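Local structure of L-amino acid deaminase (Proteus vulgaris, 5I39) at residues A33-A38 with G228-S233; D39-G44 with V64-G69. The protein binds FAD and probably carries out the oxidative deamination of L-amino acids as a membrane-bound flavoenzyme. All blocks are in the same frame, centred on the assembly; numbering follows the deposited sequence. Where two conformers were deposited one is given.

Contact 1. Residues A33-A38 with G228-S233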
# COMPACT_ATOMS: atom_id res chain seq x y z
N ALA A 33 -25.74 13.12 9.99
CA ALA A 33 -26.40 11.82 9.82
C ALA A 33 -25.90 11.08 8.60
O ALA A 33 -25.42 11.68 7.64
CB ALA A 33 -27.90 12.02 9.73
N LEU A 34 -26.01 9.75 8.65
CA LEU A 34 -25.69 8.91 7.51
C LEU A 34 -26.64 9.28 6.37
O LEU A 34 -27.85 9.37 6.59
CB LEU A 34 -25.86 7.44 7.89
CG LEU A 34 -25.35 6.40 6.90
CD1 LEU A 34 -23.83 6.48 6.81
CD2 LEU A 34 -25.81 5.02 7.35
N PRO A 35 -26.11 9.50 5.14
CA PRO A 35 -26.99 9.85 4.03
C PRO A 35 -28.00 8.76 3.71
O PRO A 35 -27.76 7.58 3.98
CB PRO A 35 -26.02 10.04 2.85
CG PRO A 35 -24.72 10.37 3.49
CD PRO A 35 -24.69 9.53 4.72
N LYS A 36 -29.14 9.16 3.15
CA LYS A 36 -30.17 8.19 2.76
C LYS A 36 -29.77 7.36 1.55
O LYS A 36 -30.21 6.22 1.41
CB LYS A 36 -31.50 8.90 2.50
CG LYS A 36 -32.08 9.64 3.70
CD LYS A 36 -32.02 8.85 4.99
CE LYS A 36 -32.89 9.45 6.08
NZ LYS A 36 -32.59 10.88 6.36
N GLN A 37 -28.93 7.92 0.68
CA GLN A 37 -28.56 7.27 -0.57
C GLN A 37 -27.15 7.68 -1.00
O GLN A 37 -26.67 8.75 -0.65
CB GLN A 37 -29.59 7.63 -1.65
CG GLN A 37 -29.38 7.05 -3.06
CD GLN A 37 -28.38 7.79 -3.96
OE1 GLN A 37 -27.86 7.19 -4.91
NE2 GLN A 37 -28.11 9.06 -3.69
N ALA A 38 -26.50 6.79 -1.76
CA ALA A 38 -25.25 7.12 -2.45
C ALA A 38 -25.14 6.25 -3.70
O ALA A 38 -25.58 5.10 -3.69
CB ALA A 38 -24.05 6.88 -1.54
N GLY A 228 -27.70 2.42 10.72
CA GLY A 228 -28.82 2.41 9.77
C GLY A 228 -28.40 2.05 8.36
O GLY A 228 -27.23 1.80 8.08
N ALA A 229 -29.39 2.03 7.47
CA ALA A 229 -29.19 1.59 6.09
C ALA A 229 -29.01 2.77 5.14
O ALA A 229 -29.67 3.80 5.29
CB ALA A 229 -30.37 0.75 5.64
N ILE A 230 -28.09 2.62 4.18
CA ILE A 230 -27.93 3.58 3.09
C ILE A 230 -28.36 2.90 1.79
O ILE A 230 -27.90 1.80 1.47
CB ILE A 230 -26.49 4.18 3.05
CG1 ILE A 230 -26.34 5.15 1.87
CG2 ILE A 230 -25.41 3.11 3.01
CD1 ILE A 230 -25.25 6.17 2.07
N LYS A 231 -29.23 3.57 1.04
CA LYS A 231 -29.70 3.06 -0.24
C LYS A 231 -28.60 3.16 -1.30
O LYS A 231 -28.01 4.22 -1.49
CB LYS A 231 -30.93 3.81 -0.72
CG LYS A 231 -32.15 3.63 0.17
CD LYS A 231 -33.32 4.46 -0.33
CE LYS A 231 -34.55 4.30 0.56
NZ LYS A 231 -35.21 2.97 0.40
N THR A 232 -28.35 2.05 -1.99
CA THR A 232 -27.41 2.01 -3.10
C THR A 232 -27.58 0.69 -3.83
O THR A 232 -28.12 -0.26 -3.26
CB THR A 232 -25.93 2.12 -2.64
OG1 THR A 232 -25.08 2.34 -3.77
CG2 THR A 232 -25.46 0.86 -1.88
N SER A 233 -27.11 0.63 -5.07
CA SER A 233 -27.03 -0.63 -5.82
C SER A 233 -25.60 -1.00 -6.21
O SER A 233 -25.38 -1.97 -6.92
CB SER A 233 -27.92 -0.56 -7.06
OG SER A 233 -27.42 0.38 -8.00
O HOH W 1 -29.24 6.45 6.25
O HOH W 2 -31.96 5.22 3.46

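Contact 2. Residues D39-G44 with V64-G69. With FAD (flavin-adenine dinucleotide), chain B.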
# COMPACT_ATOMS: atom_id res chain seq x y z
N ASP A 39 -24.56 6.80 -4.77
CA ASP A 39 -24.42 6.02 -6.00
C ASP A 39 -23.53 4.79 -5.79
O ASP A 39 -23.79 3.74 -6.37
CB ASP A 39 -23.84 6.87 -7.14
CG ASP A 39 -24.75 8.00 -7.56
OD1 ASP A 39 -25.97 7.97 -7.28
OD2 ASP A 39 -24.22 8.95 -8.19
N VAL A 40 -22.49 4.93 -4.97
CA VAL A 40 -21.64 3.81 -4.56
C VAL A 40 -21.38 3.93 -3.07
O VAL A 40 -21.09 5.02 -2.58
CB VAL A 40 -20.28 3.80 -5.30
CG1 VAL A 40 -19.50 2.53 -4.96
CG2 VAL A 40 -20.47 3.92 -6.80
N VAL A 41 -21.48 2.80 -2.36
CA VAL A 41 -21.03 2.72 -0.97
C VAL A 41 -19.77 1.87 -0.92
O VAL A 41 -19.73 0.76 -1.44
CB VAL A 41 -22.13 2.17 -0.04
CG1 VAL A 41 -21.60 2.01 1.39
CG2 VAL A 41 -23.33 3.10 -0.05
N VAL A 42 -18.73 2.42 -0.29
CA VAL A 42 -17.45 1.75 -0.13
C VAL A 42 -17.32 1.33 1.33
O VAL A 42 -17.52 2.14 2.23
CB VAL A 42 -16.30 2.70 -0.52
CG1 VAL A 42 -14.94 2.07 -0.27
CG2 VAL A 42 -16.42 3.13 -1.98
N VAL A 43 -16.99 0.06 1.54
CA VAL A 43 -16.73 -0.48 2.87
C VAL A 43 -15.23 -0.40 3.13
O VAL A 43 -14.45 -1.15 2.53
CB VAL A 43 -17.23 -1.93 2.99
CG1 VAL A 43 -16.94 -2.49 4.38
CG2 VAL A 43 -18.72 -2.01 2.69
N GLY A 44 -14.84 0.51 4.02
CA GLY A 44 -13.44 0.66 4.45
C GLY A 44 -12.80 1.95 3.97
O GLY A 44 -12.82 2.26 2.78
N VAL A 64 -20.16 7.32 -0.72
CA VAL A 64 -20.06 7.30 0.73
C VAL A 64 -19.16 6.13 1.12
O VAL A 64 -19.35 5.02 0.64
CB VAL A 64 -21.45 7.14 1.39
CG1 VAL A 64 -21.34 6.80 2.88
CG2 VAL A 64 -22.25 8.42 1.22
N ILE A 65 -18.19 6.41 1.99
CA ILE A 65 -17.38 5.36 2.62
C ILE A 65 -17.89 5.18 4.04
O ILE A 65 -18.09 6.17 4.76
CB ILE A 65 -15.87 5.70 2.67
CG1 ILE A 65 -15.33 6.03 1.28
CG2 ILE A 65 -15.10 4.53 3.29
CD1 ILE A 65 -13.86 6.39 1.23
N VAL A 66 -18.08 3.93 4.44
CA VAL A 66 -18.34 3.60 5.84
C VAL A 66 -17.11 2.88 6.40
O VAL A 66 -16.56 1.98 5.77
CB VAL A 66 -19.66 2.82 6.03
CG1 VAL A 66 -20.84 3.69 5.63
CG2 VAL A 66 -19.68 1.50 5.27
N GLU A 67 -16.69 3.33 7.58
CA GLU A 67 -15.45 2.88 8.22
C GLU A 67 -15.76 2.56 9.67
O GLU A 67 -16.25 3.41 10.42
CB GLU A 67 -14.40 4.00 8.11
CG GLU A 67 -13.17 3.85 9.01
CD GLU A 67 -12.45 2.53 8.83
OE1 GLU A 67 -11.96 2.28 7.71
OE2 GLU A 67 -12.36 1.77 9.82
N LYS A 68 -15.48 1.32 10.08
CA LYS A 68 -15.84 0.82 11.41
C LYS A 68 -15.06 1.51 12.53
O LYS A 68 -15.56 1.62 13.65
CB LYS A 68 -15.70 -0.71 11.49
CG LYS A 68 -14.27 -1.23 11.41
CD LYS A 68 -14.20 -2.74 11.58
CE LYS A 68 -12.79 -3.27 11.39
NZ LYS A 68 -11.77 -2.62 12.27
N GLY A 69 -13.83 1.92 12.24
CA GLY A 69 -12.98 2.62 13.21
C GLY A 69 -12.67 4.02 12.72
O GLY A 69 -13.56 4.75 12.30
PA FAD B . -6.70 -1.09 5.47
O1A FAD B . -6.46 -2.06 6.63
O2A FAD B . -5.79 0.12 5.47
O5B FAD B . -8.18 -0.51 5.47
C5B FAD B . -9.34 -1.34 5.52
C4B FAD B . -10.34 -0.58 6.37
O4B FAD B . -11.60 -1.28 6.33
C3B FAD B . -9.92 -0.51 7.84
O3B FAD B . -9.75 0.85 8.23
C2B FAD B . -11.06 -1.23 8.56
O2B FAD B . -11.35 -0.70 9.87
C1B FAD B . -12.22 -1.08 7.58
N9A FAD B . -13.28 -2.09 7.69
C8A FAD B . -13.13 -3.40 7.70
N7A FAD B . -14.32 -4.04 7.75
C5A FAD B . -15.22 -3.07 7.78
C6A FAD B . -16.68 -3.02 7.84
N6A FAD B . -17.40 -4.16 7.89
N1A FAD B . -17.28 -1.81 7.84
C2A FAD B . -16.58 -0.68 7.76
N3A FAD B . -15.24 -0.64 7.73
C4A FAD B . -14.56 -1.79 7.72
N1 FAD B . 2.47 -1.75 0.80
C2 FAD B . 3.32 -1.11 -0.01
O2 FAD B . 2.93 -0.78 -1.14
N3 FAD B . 4.59 -0.82 0.40
C4 FAD B . 5.09 -1.16 1.59
O4 FAD B . 6.23 -0.86 1.91
C4X FAD B . 4.22 -1.89 2.53
N5 FAD B . 4.64 -2.34 3.74
C5X FAD B . 3.75 -2.83 4.61
C6 FAD B . 4.11 -3.10 5.94
C7 FAD B . 3.19 -3.56 6.87
C7M FAD B . 3.59 -3.78 8.31
C8 FAD B . 1.80 -3.79 6.46
C8M FAD B . 0.74 -4.25 7.44
C9 FAD B . 1.44 -3.55 5.13
C9A FAD B . 2.36 -3.09 4.20
N10 FAD B . 2.01 -2.85 2.86
C10 FAD B . 2.86 -2.14 2.02
C1' FAD B . 0.68 -3.16 2.37
C2' FAD B . -0.28 -2.03 2.46
O2' FAD B . -0.09 -1.35 3.70
C3' FAD B . -1.68 -2.62 2.34
O3' FAD B . -1.79 -3.51 1.20
C4' FAD B . -2.76 -1.57 2.21
O4' FAD B . -2.62 -0.58 3.24
C5' FAD B . -4.13 -2.23 2.31
O5' FAD B . -5.09 -1.18 2.23
P FAD B . -6.64 -1.52 2.55
O1P FAD B . -7.41 -0.25 2.32
O2P FAD B . -7.03 -2.79 1.83
O3P FAD B . -6.60 -1.96 4.11

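Contact 1. Residues A33-A38 with G228-S233
Ile230 lays its CG1-CD1 arm across Pro35 and Ala38; in the conformer given, CD1 is 3.9 Å from Ala38 CB and 4.0 Å from Pro35 CB, though a second conformer makes this placement less certain. Around it a single beta bridge, Gln37 with Lys231, ties the loop before strand 40-43 to strand 228-231, an outer strand of a three-stranded antiparallel sheet. Two backbone bonds make the bridge: Lys231 N gives its proton to Lys36 O, and Lys231 O takes one from Ala38 N. Gln37 CA also leans on Lys231 O, as a CA-H...O contact. Leu34 has CG anti to its backbone N (chi1 -170°), which lets CD2 lie 3.6 Å from Gly228 O; Tyr205 of strand 203-205 touches the same leucine. A water donates to Lys36 O at 2.9 Å and to Ala229 O at 3.3 Å, giving Lys36 O a second partner. At the far end Thr232 closes the contact: OG1, anti to the backbone N (chi1 -169°), donates to Ala38 O at 2.8 Å, tilted 29° from the carbonyl plane, while Gln234 O lies against the same hydroxyl and competes for its single proton.

Contact 2. Residues D39-G44 with V64-G69
Strands 40-43 and 64-66 run parallel, their axes 4.7 Å apart and crossing at -26°, and four backbone bonds lace them together: Val64 N to Val40 O, Val42 N to Val64 O, Val66 N to Val42 O and Gly44 N to Val66 O. Val41, Val43, Val64 and Val66 line one face of the sheet; Val42 and Ile65 occupy the other, where Ile65 also touches Ala53 of helix 47-58. There Ile65 sets CG1 3.9 Å from Val42 CB, while its CG2, anti to the backbone N, lies 3.3 Å from Gly44 O. At the strands' C-terminal ends the adenosine half of FAD takes over. Val43 CG1 packs 3.5 Å from C6A of the adenine, and Gly44 CA comes within 3.3 Å of the ribose O4B. Glu67 bends at chi2 (56°) and grips the ribose diol with both oxygens, O3B donating to OE1 and O2B to OE2 at 2.7 Å. Backbone N-H groups steady the carboxylate, Ala45 N on OE1 and Gly69 N on the anti lone pair of OE2, and Lys68 NZ donates to O2B. This is the beta-alpha-beta unit of a Rossmann-type dinucleotide fold, with an acidic residue after the second strand holding the adenosine ribose.

In the fold
Contact 2 falls, in sequence, between the two segments of contact 1: 33-38 runs into 39-44, 64-69 returns after helix 47-58, and segment 228-233 arrives much later. Their centres lie 10 Å apart and they touch. Ile230 CG2 and Thr232 CG2 pack on Val41 CG2, and Ala38 CB meets Val64 CG2, so contact 1 covers the Val41-Val64 face of the parallel pair, whereas helix 47-58 lies against the other face, through Val40 and Ile65. The strands of contact 2 sit in the six-stranded mixed sheet, while contact 1 brings in the edge of the three-stranded antiparallel sheet. Contact 2 supplies part of the FAD site, around the adenosine; in contact 1 the Leu34 side chain is about 10 Å from FAD.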